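Local atomic coordinates of cadherin-23 (Mus musculus, PDB entry 5UZ8), a protein that probably mediates calcium-dependent adhesion in the inner ear, where it serves mechanotransduction in hearing as a long chain of cadherin repeats. Residues L20-V32 against G66-E78. Numbering follows the deposited sequence. Where two conformers were deposited one is given.
Sequences LEGATPGTTLIAV and GKVIANRTVDYEE. With CA (calcium ion), chain K; CA (calcium ion), chain J.
Leu29 lays its isobutyl group over the Ile69-Ala70 backbone, with CG 3.7 Å from Ala70 N and CD2 reaching the Ala70 methyl. A small residue suits position 70, because its CB also faces the carbonyl oxygens of Thr24 and Thr27. Strands 28-32 and 66-70 run antiparallel, but Leu29 and Ile30 both face Val68, a classic beta bulge. Val68 O takes a bond from Leu29 N (2.7 Å) and a weak one from Ile30 N, while Val68 N binds Ile30 O. The bulge turns Leu29 toward the partner strand; Ile30 CG2 lies alongside Val68 CB, two beta-branched side chains pointing the same way. Replacing Leu29 with an alanine would probably open a gap beside the Ala70 methyl, where the isobutyl group now fills the space between sheets. At the type II turn 24-27, Gly26 supplies the positive phi required, and its N-H meets Ala70 O almost straight (173°). Thr27 OG1 donates to Thr24 O, which also accepts the Thr27 N-H.

Glu21 places CG between backbone N and carbonyl carbon (chi1 68°) and extends beyond. Its carboxylate bridges two calcium ions, OE1 to the chain J ion (2.3 Å) and OE2 to the chain K ion. Tyr76 N also donates to OE2, from above the carboxylate plane. Asp75 OD1 and Glu77 OE2 join on the chain K ion, and Glu77, through OE1 and OE2, also binds the chain J ion; the Asx turn from Asp75 OD1 to Glu77 N helps set these ligands. Asp108, Ile109, Asp111 and Asp144 help complete the pair of sites at the interdomain linker, as in other cadherins. In the beta sandwich, strand 66-70 lies between 28-35 and 58-60, and Leu29 and Ile30 pack against strands 15-20 and 97-107 of the opposing sheet.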
loop_
_atom_site.group_PDB
_atom_site.type_symbol
_atom_site.label_atom_id
_atom_site.label_comp_id
_atom_site.label_asym_id
_atom_site.label_seq_id
_atom_site.Cartn_x
_atom_site.Cartn_y
_atom_site.Cartn_z
ATOM N N LEU A 20 14.670 15.430 25.971
ATOM C CA LEU A 20 14.107 15.042 24.658
ATOM C C LEU A 20 15.218 14.635 23.732
ATOM O O LEU A 20 16.212 15.364 23.573
ATOM C CB LEU A 20 13.350 16.190 24.011
ATOM C CG LEU A 20 12.155 16.751 24.765
ATOM C CD1 LEU A 20 11.669 18.023 24.081
ATOM C CD2 LEU A 20 11.034 15.725 24.822
ATOM N N GLU A 21 15.073 13.485 23.088
ATOM C CA GLU A 21 16.009 13.155 22.020
ATOM C C GLU A 21 16.069 14.294 21.003
ATOM O O GLU A 21 15.093 15.007 20.799
ATOM C CB GLU A 21 15.669 11.834 21.346
ATOM C CG GLU A 21 14.384 11.852 20.554
ATOM C CD GLU A 21 14.228 10.650 19.644
ATOM O OE1 GLU A 21 13.068 10.183 19.469
ATOM O OE2 GLU A 21 15.252 10.197 19.096
ATOM N N GLY A 22 17.246 14.501 20.431
ATOM C CA GLY A 22 17.456 15.558 19.466
ATOM C C GLY A 22 17.810 16.915 20.032
ATOM O O GLY A 22 18.015 17.858 19.251
ATOM N N ALA A 23 17.879 17.039 21.360
ATOM C CA ALA A 23 18.288 18.279 22.003
ATOM C C ALA A 23 19.600 18.730 21.368
ATOM O O ALA A 23 20.574 17.944 21.268
ATOM C CB ALA A 23 18.486 18.049 23.492
ATOM N N THR A 24 19.627 19.961 20.907
ATOM C CA THR A 24 20.788 20.439 20.133
ATOM C C THR A 24 22.019 20.644 21.033
ATOM O O THR A 24 21.890 20.959 22.223
ATOM C CB THR A 24 20.457 21.750 19.376
ATOM O OG1 THR A 24 19.827 22.672 20.274
ATOM C CG2 THR A 24 19.543 21.482 18.203
ATOM N N PRO A 25 23.231 20.508 20.457
ATOM C CA PRO A 25 24.419 20.752 21.265
ATOM C C PRO A 25 24.375 22.110 21.947
ATOM O O PRO A 25 23.906 23.101 21.367
ATOM C CB PRO A 25 25.570 20.649 20.251
ATOM C CG PRO A 25 25.043 19.740 19.200
ATOM C CD PRO A 25 23.573 20.076 19.099
ATOM N N GLY A 26 24.845 22.157 23.188
ATOM C CA GLY A 26 24.770 23.376 24.003
ATOM C C GLY A 26 23.531 23.505 24.873
ATOM O O GLY A 26 23.511 24.338 25.754
ATOM N N THR A 27 22.511 22.697 24.623
ATOM C CA THR A 27 21.276 22.694 25.391
ATOM C C THR A 27 21.564 22.229 26.812
ATOM O O THR A 27 22.304 21.249 27.009
ATOM C CB THR A 27 20.235 21.760 24.767
ATOM O OG1 THR A 27 19.899 22.242 23.468
ATOM C CG2 THR A 27 18.923 21.673 25.613
ATOM N N THR A 28 21.009 22.951 27.786
ATOM C CA THR A 28 21.187 22.586 29.178
ATOM C C THR A 28 20.368 21.337 29.459
ATOM O O THR A 28 19.157 21.295 29.188
ATOM C CB THR A 28 20.758 23.713 30.130
ATOM O OG1 THR A 28 21.624 24.840 29.954
ATOM C CG2 THR A 28 20.810 23.263 31.578
ATOM N N LEU A 29 21.036 20.314 29.963
ATOM C CA LEU A 29 20.384 19.049 30.242
ATOM C C LEU A 29 20.028 18.910 31.722
ATOM O O LEU A 29 18.981 18.372 32.049
ATOM C CB LEU A 29 21.265 17.911 29.826
ATOM C CG LEU A 29 21.712 17.916 28.369
ATOM C CD1 LEU A 29 22.541 16.663 28.133
ATOM C CD2 LEU A 29 20.541 17.998 27.418
ATOM N N ILE A 30 20.914 19.357 32.597
ATOM C CA ILE A 30 20.681 19.326 34.034
ATOM C C ILE A 30 21.663 20.274 34.657
ATOM O O ILE A 30 22.726 20.497 34.114
ATOM C CB ILE A 30 20.835 17.899 34.608
ATOM C CG1 ILE A 30 20.335 17.823 36.059
ATOM C CG2 ILE A 30 22.269 17.344 34.459
ATOM C CD1 ILE A 30 20.214 16.376 36.527
ATOM N N ALA A 31 21.295 20.860 35.791
ATOM C CA ALA A 31 22.229 21.663 36.553
ATOM C C ALA A 31 22.253 21.186 37.974
ATOM O O ALA A 31 21.201 21.097 38.602
ATOM C CB ALA A 31 21.835 23.115 36.505
ATOM N N VAL A 32 23.444 20.838 38.445
ATOM C CA VAL A 32 23.634 20.365 39.813
ATOM C C VAL A 32 24.559 21.328 40.534
ATOM O O VAL A 32 25.231 22.147 39.901
ATOM C CB VAL A 32 24.195 18.940 39.852
ATOM C CG1 VAL A 32 23.336 17.996 39.037
ATOM C CG2 VAL A 32 25.637 18.888 39.380
ATOM N N GLY A 66 28.051 23.368 37.952
ATOM C CA GLY A 66 27.518 22.051 37.643
ATOM C C GLY A 66 26.475 22.064 36.534
ATOM O O GLY A 66 25.578 21.209 36.506
ATOM N N LYS A 67 26.609 22.973 35.575
ATOM C CA LYS A 67 25.689 22.995 34.453
ATOM C C LYS A 67 26.139 22.016 33.371
ATOM O O LYS A 67 27.213 22.187 32.809
ATOM C CB LYS A 67 25.570 24.397 33.865
ATOM C CG LYS A 67 24.487 24.446 32.795
ATOM C CD LYS A 67 24.573 25.703 31.946
ATOM C CE LYS A 67 24.204 26.946 32.711
ATOM N NZ LYS A 67 24.635 28.099 31.863
ATOM N N VAL A 68 25.310 21.026 33.059
ATOM C CA VAL A 68 25.643 19.992 32.090
ATOM C C VAL A 68 24.832 20.274 30.834
ATOM O O VAL A 68 23.602 20.430 30.902
ATOM C CB VAL A 68 25.311 18.588 32.623
ATOM C CG1 VAL A 68 25.602 17.528 31.568
ATOM C CG2 VAL A 68 26.098 18.319 33.912
ATOM N N ILE A 69 25.546 20.345 29.717
ATOM C CA ILE A 69 24.961 20.637 28.413
ATOM C C ILE A 69 25.186 19.480 27.439
ATOM O O ILE A 69 26.069 18.636 27.629
ATOM C CB ILE A 69 25.518 21.947 27.818
ATOM C CG1 ILE A 69 27.019 21.810 27.463
ATOM C CG2 ILE A 69 25.285 23.100 28.783
ATOM C CD1 ILE A 69 27.690 23.060 26.914
ATOM N N ALA A 70 24.369 19.460 26.396
ATOM C CA ALA A 70 24.510 18.500 25.317
ATOM C C ALA A 70 25.808 18.706 24.506
ATOM O O ALA A 70 26.162 19.830 24.134
ATOM C CB ALA A 70 23.279 18.550 24.403
ATOM N N ASN A 71 26.495 17.593 24.251
ATOM C CA ASN A 71 27.612 17.498 23.348
ATOM C C ASN A 71 27.067 16.949 22.027
ATOM O O ASN A 71 26.457 17.712 21.296
ATOM C CB ASN A 71 28.760 16.697 23.974
ATOM C CG ASN A 71 30.001 16.651 23.108
ATOM O OD1 ASN A 71 30.079 17.290 22.053
ATOM N ND2 ASN A 71 31.017 15.914 23.572
ATOM N N ARG A 72 27.266 15.666 21.718
ATOM C CA ARG A 72 26.572 15.093 20.583
ATOM C C ARG A 72 25.077 15.032 20.887
ATOM O O ARG A 72 24.658 14.874 22.040
ATOM C CB ARG A 72 27.134 13.720 20.219
ATOM C CG ARG A 72 28.527 13.830 19.652
ATOM C CD ARG A 72 29.210 12.488 19.527
ATOM N NE ARG A 72 30.529 12.680 18.944
ATOM C CZ ARG A 72 31.599 13.146 19.585
ATOM N NH1 ARG A 72 31.554 13.449 20.897
ATOM N NH2 ARG A 72 32.738 13.292 18.895
ATOM N N THR A 73 24.273 15.174 19.839
ATOM C CA THR A 73 22.833 14.963 20.006
ATOM C C THR A 73 22.530 13.486 20.191
ATOM O O THR A 73 23.141 12.635 19.576
ATOM C CB THR A 73 22.021 15.457 18.807
ATOM O OG1 THR A 73 22.519 14.836 17.609
ATOM C CG2 THR A 73 22.132 16.947 18.728
ATOM N N VAL A 74 21.591 13.211 21.079
ATOM C CA VAL A 74 21.213 11.839 21.425
ATOM C C VAL A 74 19.974 11.419 20.628
ATOM O O VAL A 74 19.108 12.248 20.317
ATOM C CB VAL A 74 20.980 11.705 22.943
ATOM C CG1 VAL A 74 19.680 12.358 23.393
ATOM C CG2 VAL A 74 21.043 10.257 23.383
ATOM N N ASP A 75 19.948 10.144 20.297
ATOM C CA ASP A 75 18.895 9.505 19.531
ATOM C C ASP A 75 18.237 8.427 20.414
ATOM O O ASP A 75 18.882 7.452 20.791
ATOM C CB ASP A 75 19.536 8.854 18.304
ATOM C CG ASP A 75 18.519 8.173 17.376
ATOM O OD1 ASP A 75 17.292 8.227 17.616
ATOM O OD2 ASP A 75 18.966 7.563 16.399
ATOM N N TYR A 76 16.948 8.590 20.714
ATOM C CA TYR A 76 16.213 7.628 21.524
ATOM C C TYR A 76 16.258 6.250 20.880
ATOM O O TYR A 76 16.280 5.257 21.571
ATOM C CB TYR A 76 14.743 8.053 21.725
ATOM C CG TYR A 76 13.987 7.117 22.627
ATOM C CD1 TYR A 76 14.067 7.236 24.038
ATOM C CD2 TYR A 76 13.218 6.086 22.105
ATOM C CE1 TYR A 76 13.383 6.371 24.856
ATOM C CE2 TYR A 76 12.530 5.236 22.930
ATOM C CZ TYR A 76 12.627 5.370 24.287
ATOM O OH TYR A 76 11.944 4.505 25.087
ATOM N N GLU A 77 16.276 6.202 19.553
ATOM C CA GLU A 77 16.343 4.925 18.878
ATOM C C GLU A 77 17.687 4.191 19.085
ATOM O O GLU A 77 17.759 3.011 18.778
ATOM C CB GLU A 77 15.969 5.059 17.396
ATOM C CG GLU A 77 14.477 5.207 17.147
ATOM C CD GLU A 77 13.835 6.478 17.715
ATOM O OE1 GLU A 77 12.923 6.304 18.519
ATOM O OE2 GLU A 77 14.184 7.638 17.350
ATOM N N GLU A 78 18.704 4.881 19.651
ATOM C CA GLU A 78 20.006 4.274 19.993
ATOM C C GLU A 78 20.258 4.215 21.497
ATOM O O GLU A 78 20.889 3.279 21.978
ATOM C CB GLU A 78 21.145 5.074 19.350
ATOM C CG GLU A 78 21.139 5.045 17.833
ATOM C CD GLU A 78 21.267 3.639 17.281
ATOM O OE1 GLU A 78 21.795 2.757 17.994
ATOM O OE2 GLU A 78 20.833 3.401 16.139
HETATM CA CA CA K . 15.450 9.449 16.814
HETATM CA CA CA J . 11.919 8.613 18.164
HETATM O O HOH W 1 20.862 15.508 22.613
HETATM O O HOH W 2 26.495 24.639 39.846
HETATM O O HOH W 3 15.490 8.545 14.636
HETATM O O HOH W 4 17.356 10.795 16.054
#